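Local coordinates for protein D-xylonate dehydratase (Caulobacter crescentus, PDB 5OYN) that catalyses the dehydration of D-xylonate to 2-dehydro-3-deoxy-D-arabinonate, and of D-gluconate with similar efficiency, using a [2Fe-2S] cluster and magnesium, at residues S406-E411 / D503-L508; E411-R416 / I487-T492; F427-I432 / R454-I459. One frame throughout, in Å; residues are numbered along the deposited sequence.

Interaction 1 of 3, residues S406-E411 / D503-L508; sequences SSVIGE and DSPSIL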
loop_
_atom_site.group_PDB
_atom_site.type_symbol
_atom_site.label_atom_id
_atom_site.label_comp_id
_atom_site.label_asym_id
_atom_site.label_seq_id
_atom_site.Cartn_x
_atom_site.Cartn_y
_atom_site.Cartn_z
ATOM N N SER A 406 -21.776 25.198 29.525
ATOM C CA SER A 406 -21.539 26.543 30.022
ATOM C C SER A 406 -20.586 27.314 29.128
ATOM O O SER A 406 -20.698 28.542 29.027
ATOM C CB SER A 406 -20.973 26.484 31.438
ATOM O OG SER A 406 -21.571 25.425 32.160
ATOM N N SER A 407 -19.626 26.622 28.492
ATOM C CA SER A 407 -18.572 27.290 27.724
ATOM C C SER A 407 -19.111 28.018 26.514
ATOM O O SER A 407 -18.399 28.832 25.923
ATOM C CB SER A 407 -17.524 26.289 27.262
ATOM O OG SER A 407 -18.030 25.495 26.210
ATOM N N VAL A 408 -20.370 27.787 26.177
ATOM C CA VAL A 408 -20.944 28.173 24.903
ATOM C C VAL A 408 -22.080 29.188 25.051
ATOM O O VAL A 408 -22.631 29.648 24.041
ATOM C CB VAL A 408 -21.372 26.893 24.156
ATOM C CG1 VAL A 408 -22.492 27.088 23.195
ATOM C CG2 VAL A 408 -20.140 26.278 23.464
ATOM N N ILE A 409 -22.368 29.639 26.275
ATOM C CA ILE A 409 -23.377 30.672 26.473
ATOM C C ILE A 409 -22.928 31.943 25.768
ATOM O O ILE A 409 -21.880 32.517 26.089
ATOM C CB ILE A 409 -23.626 30.917 27.970
ATOM C CG1 ILE A 409 -24.454 29.783 28.577
ATOM C CG2 ILE A 409 -24.358 32.221 28.179
ATOM C CD1 ILE A 409 -24.079 29.462 29.993
ATOM N N GLY A 410 -23.714 32.386 24.796
ATOM C CA GLY A 410 -23.398 33.623 24.123
ATOM C C GLY A 410 -23.775 34.826 24.954
ATOM O O GLY A 410 -24.604 34.750 25.859
ATOM N N GLU A 411 -23.154 35.966 24.644
ATOM C CA GLU A 411 -23.439 37.159 25.434
ATOM C C GLU A 411 -24.855 37.678 25.189
ATOM O O GLU A 411 -25.478 38.220 26.108
ATOM C CB GLU A 411 -22.399 38.239 25.150
ATOM C CG GLU A 411 -22.446 38.794 23.755
ATOM C CD GLU A 411 -22.189 40.284 23.731
ATOM O OE1 GLU A 411 -21.461 40.748 22.818
ATOM O OE2 GLU A 411 -22.715 40.986 24.627
ATOM N N ASP A 503 -22.608 25.043 19.167
ATOM C CA ASP A 503 -22.483 26.299 19.900
ATOM C C ASP A 503 -23.814 26.670 20.566
ATOM O O ASP A 503 -24.170 27.847 20.688
ATOM C CB ASP A 503 -22.002 27.418 18.978
ATOM C CG ASP A 503 -22.846 27.535 17.713
ATOM O OD1 ASP A 503 -23.568 26.563 17.378
ATOM O OD2 ASP A 503 -22.793 28.596 17.050
ATOM N N SER A 504 -24.547 25.654 21.032
ATOM C CA SER A 504 -25.817 25.820 21.724
ATOM C C SER A 504 -25.616 25.524 23.201
ATOM O O SER A 504 -25.151 24.421 23.530
ATOM C CB SER A 504 -26.874 24.880 21.147
ATOM O OG SER A 504 -27.200 25.227 19.822
ATOM N N PRO A 505 -25.948 26.449 24.126
ATOM C CA PRO A 505 -25.816 26.155 25.568
ATOM C C PRO A 505 -26.928 25.239 26.063
ATOM O O PRO A 505 -27.760 25.615 26.875
ATOM C CB PRO A 505 -25.884 27.553 26.195
ATOM C CG PRO A 505 -26.760 28.330 25.269
ATOM C CD PRO A 505 -26.531 27.780 23.876
ATOM N N SER A 506 -26.951 24.017 25.553
ATOM C CA SER A 506 -28.085 23.143 25.785
ATOM C C SER A 506 -27.966 22.440 27.127
ATOM O O SER A 506 -26.883 22.312 27.701
ATOM C CB SER A 506 -28.202 22.093 24.678
ATOM O OG SER A 506 -28.376 22.686 23.405
ATOM N N ILE A 507 -29.110 21.962 27.614
ATOM C CA ILE A 507 -29.176 21.046 28.743
ATOM C C ILE A 507 -29.332 19.638 28.176
ATOM O O ILE A 507 -30.330 19.331 27.511
ATOM C CB ILE A 507 -30.325 21.413 29.696
ATOM C CG1 ILE A 507 -29.983 22.700 30.435
ATOM C CG2 ILE A 507 -30.557 20.302 30.721
ATOM C CD1 ILE A 507 -31.103 23.700 30.437
ATOM N N LEU A 508 -28.350 18.781 28.446
ATOM C CA LEU A 508 -28.132 17.585 27.646
ATOM C C LEU A 508 -28.029 16.353 28.518
ATOM O O LEU A 508 -27.765 16.437 29.719
ATOM C CB LEU A 508 -26.837 17.680 26.830
ATOM C CG LEU A 508 -26.828 18.774 25.789
ATOM C CD1 LEU A 508 -25.592 19.606 25.973
ATOM C CD2 LEU A 508 -26.861 18.129 24.433
HETATM O O HOH W 1 -23.183 30.295 21.761
#
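Pro505 receives two aliphatic side chains from the 406-411 loop. Ile409 crosses it at about a right angle, with CG1 lying 3.6 Å from Pro505 CB. Its chi1 of -75° sets CG1 anti to the carbonyl carbon, which brings that branch to the proline ring. Val408 reaches in with CG1, the methyl anti to its own backbone N; this CG1 is 4.2 Å from Pro505 CD and also lies near the backbone of Ser504 and Pro505. Branched side chains suit such a place, since each presents a compact apolar surface to a rigid ring. The polar part of the contact runs through one water, which donates to both Val408 O and Asp503 O, the latter 2.8 Å from the water oxygen, and so bridges two main-chain carbonyls that could not bond each other directly.

Behind this first shell, Pro505 sits at the centre of an inverse gamma turn, closed by a weak bond of 2.7 Å from Ser506 N to Ser504 O; the ring's restricted phi, here -75°, fits the turn. Asp503 directs its carboxylate elsewhere, into a salt bridge with Arg184, while Ser506 OG is held by Thr492 and Gln498.

The loop carrying Val408 and Ile409 links strand 401-404 to helix 411-417, with Gly410 at the helix N-cap. Pro505, just ahead of strand 507-511, also touches Met404 of the strand and Phe413 of the helix.

Interaction 2 of 3, residues E411-R416 / I487-T492; sequences EEFRKR and IMSLPT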
loop_
_atom_site.group_PDB
_atom_site.type_symbol
_atom_site.label_atom_id
_atom_site.label_comp_id
_atom_site.label_asym_id
_atom_site.label_seq_id
_atom_site.Cartn_x
_atom_site.Cartn_y
_atom_site.Cartn_z
ATOM N N GLU A 411 -23.154 35.966 24.644
ATOM C CA GLU A 411 -23.439 37.159 25.434
ATOM C C GLU A 411 -24.855 37.678 25.189
ATOM O O GLU A 411 -25.478 38.220 26.108
ATOM C CB GLU A 411 -22.399 38.239 25.150
ATOM C CG GLU A 411 -22.446 38.794 23.755
ATOM C CD GLU A 411 -22.189 40.284 23.731
ATOM O OE1 GLU A 411 -21.461 40.748 22.818
ATOM O OE2 GLU A 411 -22.715 40.986 24.627
ATOM N N GLU A 412 -25.386 37.511 23.976
ATOM C CA GLU A 412 -26.778 37.875 23.735
ATOM C C GLU A 412 -27.725 36.958 24.504
ATOM O O GLU A 412 -28.725 37.420 25.067
ATOM C CB GLU A 412 -27.077 37.835 22.237
ATOM C CG GLU A 412 -28.068 38.897 21.778
ATOM C CD GLU A 412 -27.623 40.312 22.137
ATOM O OE1 GLU A 412 -26.434 40.639 21.918
ATOM O OE2 GLU A 412 -28.459 41.094 22.649
ATOM N N PHE A 413 -27.427 35.655 24.528
ATOM C CA PHE A 413 -28.185 34.711 25.349
ATOM C C PHE A 413 -28.126 35.099 26.820
ATOM O O PHE A 413 -29.144 35.057 27.520
ATOM C CB PHE A 413 -27.631 33.299 25.131
ATOM C CG PHE A 413 -28.352 32.200 25.887
ATOM C CD1 PHE A 413 -28.081 31.955 27.233
ATOM C CD2 PHE A 413 -29.243 31.355 25.226
ATOM C CE1 PHE A 413 -28.724 30.919 27.915
ATOM C CE2 PHE A 413 -29.886 30.317 25.898
ATOM C CZ PHE A 413 -29.628 30.103 27.246
ATOM N N ARG A 414 -26.937 35.477 27.305
ATOM C CA ARG A 414 -26.788 35.888 28.695
ATOM C C ARG A 414 -27.700 37.066 29.021
ATOM O O ARG A 414 -28.510 36.995 29.952
ATOM C CB ARG A 414 -25.328 36.231 28.982
ATOM C CG ARG A 414 -25.035 36.453 30.456
ATOM C CD ARG A 414 -23.544 36.505 30.740
ATOM N NE ARG A 414 -22.873 35.268 30.341
ATOM C CZ ARG A 414 -22.822 34.158 31.078
ATOM N NH1 ARG A 414 -23.403 34.110 32.279
ATOM N NH2 ARG A 414 -22.186 33.088 30.608
ATOM N N LYS A 415 -27.601 38.151 28.244
ATOM C CA LYS A 415 -28.435 39.331 28.471
ATOM C C LYS A 415 -29.923 39.006 28.454
ATOM O O LYS A 415 -30.694 39.616 29.195
ATOM C CB LYS A 415 -28.137 40.400 27.418
ATOM C CG LYS A 415 -27.009 41.349 27.796
ATOM C CD LYS A 415 -26.718 42.344 26.678
ATOM C CE LYS A 415 -25.215 42.467 26.423
ATOM N NZ LYS A 415 -24.898 42.728 24.981
ATOM N N ARG A 416 -30.348 38.053 27.631
ATOM C CA ARG A 416 -31.776 37.813 27.471
ATOM C C ARG A 416 -32.371 37.031 28.641
ATOM O O ARG A 416 -33.483 37.338 29.087
ATOM C CB ARG A 416 -32.042 37.080 26.151
ATOM C CG ARG A 416 -33.522 36.988 25.789
ATOM C CD ARG A 416 -33.773 36.225 24.496
ATOM N NE ARG A 416 -32.809 36.555 23.452
ATOM C CZ ARG A 416 -32.910 37.621 22.664
ATOM N NH1 ARG A 416 -33.939 38.455 22.807
ATOM N NH2 ARG A 416 -31.985 37.852 21.735
ATOM N N ILE A 487 -32.848 36.747 16.654
ATOM C CA ILE A 487 -32.789 35.952 17.873
ATOM C C ILE A 487 -32.159 34.618 17.498
ATOM O O ILE A 487 -32.811 33.745 16.928
ATOM C CB ILE A 487 -34.170 35.784 18.502
ATOM C CG1 ILE A 487 -34.609 37.131 19.080
ATOM C CG2 ILE A 487 -34.150 34.684 19.576
ATOM C CD1 ILE A 487 -35.912 37.090 19.805
ATOM N N MET A 488 -30.878 34.461 17.825
ATOM C CA MET A 488 -30.103 33.384 17.220
ATOM C C MET A 488 -30.263 32.060 17.954
ATOM O O MET A 488 -30.116 31.000 17.340
ATOM C CB MET A 488 -28.627 33.782 17.150
ATOM C CG MET A 488 -28.352 34.934 16.190
ATOM S SD MET A 488 -29.318 34.791 14.666
ATOM C CE MET A 488 -28.490 33.403 13.886
ATOM N N SER A 489 -30.568 32.089 19.245
ATOM C CA SER A 489 -30.748 30.854 19.989
ATOM C C SER A 489 -31.815 31.044 21.060
ATOM O O SER A 489 -31.937 32.125 21.644
ATOM C CB SER A 489 -29.434 30.398 20.628
ATOM O OG SER A 489 -28.759 31.483 21.237
ATOM N N LEU A 490 -32.594 29.993 21.285
ATOM C CA LEU A 490 -33.437 29.854 22.452
ATOM C C LEU A 490 -32.898 28.751 23.346
ATOM O O LEU A 490 -32.086 27.928 22.909
ATOM C CB LEU A 490 -34.893 29.554 22.063
ATOM C CG LEU A 490 -35.494 30.547 21.068
ATOM C CD1 LEU A 490 -36.701 29.932 20.373
ATOM C CD2 LEU A 490 -35.836 31.899 21.727
ATOM N N PRO A 491 -33.284 28.734 24.622
ATOM C CA PRO A 491 -32.825 27.662 25.504
ATOM C C PRO A 491 -33.291 26.309 24.993
ATOM O O PRO A 491 -34.333 26.188 24.342
ATOM C CB PRO A 491 -33.450 28.010 26.861
ATOM C CG PRO A 491 -34.384 29.143 26.604
ATOM C CD PRO A 491 -33.906 29.831 25.379
ATOM N N THR A 492 -32.483 25.292 25.270
ATOM C CA THR A 492 -32.659 23.980 24.668
ATOM C C THR A 492 -32.462 22.929 25.741
ATOM O O THR A 492 -31.632 23.094 26.643
ATOM C CB THR A 492 -31.674 23.747 23.503
ATOM O OG1 THR A 492 -30.405 24.346 23.810
ATOM C CG2 THR A 492 -32.211 24.347 22.206
#
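Arg416 lays one face of its guanidinium over the side chain of Ile487, the two crossing at about a right angle. Arg416 NH2 lies 3.8 Å from Ile487 CG1 and NH1 3.8 Å from Ile487 CD1, while Ile487 CG2 stands above the guanidinium plane, offset toward its rim. Arg416 CG is anti to the backbone N, and a bend at chi3 (-42°) turns the flat group onto the isoleucine. Arginine suits a partly exposed border, where its face can pack on hydrocarbon. An alanine here would remove the guanidinium and would probably leave Ile487 less well covered and the helix less firmly seated on the loop.

Phe413, one turn earlier, points its ring edge at the 487-492 loop. CG is again anti to N (chi1 -178°), which carries CE2 to 4.1 Å from Pro491 CD and CD2 to 4.0 Å from Ser489 OG. The flat edge of the ring can lie along the extended backbone of Ser489 to Pro491. On another side of the helix, Lys415 NZ forms a salt bridge of 2.8 Å with Glu411 OE2, four residues back.

Helix 411-417 thus rests on the loop joining helix 480-484 to strand 492-494; Tyr417 touches both Phe413 and Pro491, and Leu490 and Pro491 pack in turn on strand 455-460.

Interaction 3 of 3, residues F427-I432 / R454-I459; sequences FEARAI and RCILVI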
loop_
_atom_site.group_PDB
_atom_site.type_symbol
_atom_site.label_atom_id
_atom_site.label_comp_id
_atom_site.label_asym_id
_atom_site.label_seq_id
_atom_site.Cartn_x
_atom_site.Cartn_y
_atom_site.Cartn_z
ATOM N N PHE A 427 -34.391 32.000 35.308
ATOM C CA PHE A 427 -35.348 32.452 34.316
ATOM C C PHE A 427 -36.373 31.345 34.188
ATOM O O PHE A 427 -36.118 30.192 34.554
ATOM C CB PHE A 427 -34.692 32.770 32.952
ATOM C CG PHE A 427 -34.212 31.541 32.178
ATOM C CD1 PHE A 427 -32.991 30.944 32.467
ATOM C CD2 PHE A 427 -34.978 30.999 31.152
ATOM C CE1 PHE A 427 -32.555 29.833 31.764
ATOM C CE2 PHE A 427 -34.540 29.870 30.444
ATOM C CZ PHE A 427 -33.332 29.293 30.754
ATOM N N GLU A 428 -37.537 31.718 33.684
ATOM C CA GLU A 428 -38.603 30.772 33.420
ATOM C C GLU A 428 -38.962 30.860 31.950
ATOM O O GLU A 428 -38.961 31.953 31.370
ATOM C CB GLU A 428 -39.821 31.060 34.309
ATOM C CG GLU A 428 -39.482 31.056 35.804
ATOM C CD GLU A 428 -40.701 31.231 36.703
ATOM O OE1 GLU A 428 -41.513 32.148 36.431
ATOM O OE2 GLU A 428 -40.835 30.450 37.679
ATOM N N ALA A 429 -39.249 29.706 31.342
ATOM C CA ALA A 429 -39.603 29.660 29.932
ATOM C C ALA A 429 -40.738 28.669 29.710
ATOM O O ALA A 429 -41.058 27.840 30.569
ATOM C CB ALA A 429 -38.396 29.303 29.059
ATOM N N ARG A 430 -41.336 28.766 28.525
ATOM C CA ARG A 430 -42.492 27.967 28.143
ATOM C C ARG A 430 -42.036 26.814 27.257
ATOM O O ARG A 430 -41.444 27.036 26.196
ATOM C CB ARG A 430 -43.511 28.836 27.409
ATOM C CG ARG A 430 -44.724 28.081 26.918
ATOM C CD ARG A 430 -45.807 29.050 26.585
ATOM N NE ARG A 430 -45.591 29.683 25.294
ATOM C CZ ARG A 430 -45.994 29.141 24.149
ATOM N NH1 ARG A 430 -46.622 27.959 24.163
ATOM N NH2 ARG A 430 -45.768 29.778 22.999
ATOM N N ALA A 431 -42.336 25.588 27.676
ATOM C CA ALA A 431 -41.831 24.418 26.973
ATOM C C ALA A 431 -42.515 24.243 25.617
ATOM O O ALA A 431 -43.738 24.343 25.507
ATOM C CB ALA A 431 -42.025 23.171 27.832
ATOM N N ILE A 432 -41.715 23.987 24.584
ATOM C CA ILE A 432 -42.190 23.539 23.273
ATOM C C ILE A 432 -41.590 22.156 23.061
ATOM O O ILE A 432 -40.395 22.033 22.758
ATOM C CB ILE A 432 -41.791 24.493 22.146
ATOM C CG1 ILE A 432 -41.998 25.950 22.583
ATOM C CG2 ILE A 432 -42.557 24.157 20.872
ATOM C CD1 ILE A 432 -43.439 26.420 22.527
ATOM N N ARG A 454 -39.379 33.750 24.936
ATOM C CA ARG A 454 -39.416 33.182 26.279
ATOM C C ARG A 454 -39.830 31.712 26.282
ATOM O O ARG A 454 -40.306 31.206 27.305
ATOM C CB ARG A 454 -40.334 34.004 27.188
ATOM C CG ARG A 454 -40.277 35.516 26.951
ATOM C CD ARG A 454 -38.946 36.132 27.359
ATOM N NE ARG A 454 -38.393 35.530 28.573
ATOM C CZ ARG A 454 -37.272 35.942 29.166
ATOM N NH1 ARG A 454 -36.588 36.970 28.663
ATOM N NH2 ARG A 454 -36.831 35.329 30.262
ATOM N N CYS A 455 -39.637 31.008 25.170
ATOM C CA CYS A 455 -39.869 29.572 25.106
ATOM C C CYS A 455 -38.563 28.812 25.318
ATOM O O CYS A 455 -37.469 29.378 25.284
ATOM C CB CYS A 455 -40.511 29.189 23.769
ATOM S SG CYS A 455 -41.891 30.279 23.303
ATOM N N ILE A 456 -38.693 27.510 25.565
ATOM C CA ILE A 456 -37.553 26.605 25.666
ATOM C C ILE A 456 -37.870 25.354 24.848
ATOM O O ILE A 456 -38.876 24.679 25.096
ATOM C CB ILE A 456 -37.212 26.250 27.129
ATOM C CG1 ILE A 456 -36.182 25.122 27.183
ATOM C CG2 ILE A 456 -38.469 25.883 27.928
ATOM C CD1 ILE A 456 -35.520 24.979 28.521
ATOM N N LEU A 457 -37.021 25.054 23.865
ATOM C CA LEU A 457 -37.281 23.938 22.967
ATOM C C LEU A 457 -36.820 22.631 23.599
ATOM O O LEU A 457 -35.687 22.517 24.080
ATOM C CB LEU A 457 -36.604 24.171 21.621
ATOM C CG LEU A 457 -36.920 25.558 21.035
ATOM C CD1 LEU A 457 -35.984 25.894 19.882
ATOM C CD2 LEU A 457 -38.384 25.672 20.602
ATOM N N VAL A 458 -37.718 21.658 23.625
ATOM C CA VAL A 458 -37.511 20.416 24.348
ATOM C C VAL A 458 -37.708 19.275 23.369
ATOM O O VAL A 458 -38.649 19.291 22.565
ATOM C CB VAL A 458 -38.475 20.282 25.554
ATOM C CG1 VAL A 458 -38.351 18.910 26.206
ATOM C CG2 VAL A 458 -38.206 21.363 26.580
ATOM N N ILE A 459 -36.815 18.290 23.427
ATOM C CA ILE A 459 -36.886 17.116 22.573
ATOM C C ILE A 459 -36.746 15.889 23.458
ATOM O O ILE A 459 -35.950 15.888 24.403
ATOM C CB ILE A 459 -35.800 17.154 21.470
ATOM C CG1 ILE A 459 -35.913 15.937 20.550
ATOM C CG2 ILE A 459 -34.408 17.262 22.079
ATOM C CD1 ILE A 459 -35.398 16.194 19.152
#
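Small and branched residues pack against each other across strands 426-435 and 455-460, on the faces of the sheet. Ala429 CB lies 3.6 Å from Ile456 CG2, the branch set between the backbone N and the carbonyl carbon, and Ala431 CB lies 4.4 Å from Val458 CG2. Alanine's lone methyl suits this spot, because the bulk is supplied by the beta-branched residues of 454-459. On the face shared by Arg430, Ile432, Cys455 and Leu457, Ile432 and Leu457 run side by side and point the same way, with Ile432 CB 3.9 Å from Leu457 CD2. Ile432 CG1 meets Cys455 CB at 3.8 Å.

Four main-chain hydrogen bonds join the strands in the sheet between the two sets of side chains. Arg430 N donates to Arg454 O (2.9 Å), in the carbonyl plane, and Arg430 O accepts from Ile456 N. Ile432 repeats the pattern two residues on: its N gives the straightest bond, 169° at the hydrogen, to Ile456 O, and its O takes Val458 N at 2.8 Å. This alternation, one residue bonded to two that flank its partner, is the signature of parallel pairing.

At the polar edge, Arg430 bends at chi3 (79°) so that Ile432 CD1 lies over one face of its guanidinium, while NH2 is bonded to Leu449 O. Arg454, exposed and bent twice, donates through NH1 to Arg416 O of helix 411-417.

The strands belong to a beta-alpha-beta unit connected by helix 436-443, and are neighbours in a mixed sheet in which 492-494 continues the parallel part beyond 455-460 and 528-532 runs antiparallel beside 426-435.

Followed from the N terminus, the chain passes first through 406-411, then 411-416, then 427-432, and meets the partners in reverse order: 454-459, 487-492 and 503-508. The three loops are therefore concentric and none crosses another. Interaction 3 closes the innermost, of 21 intervening residues; interaction 2 encloses it with 70, and interaction 1 encloses both with 91. Interactions 1 and 2 share Glu411 and also meet through a probable hydrogen bond from Ile507 N to Thr492 O. Interaction 2 joins interaction 3 through a probable hydrogen bond from Leu457 N to Pro491 O. Together they tie helix 411-417 to the mixed sheet and to the antiparallel sheet that contains 401-404 and 507-511.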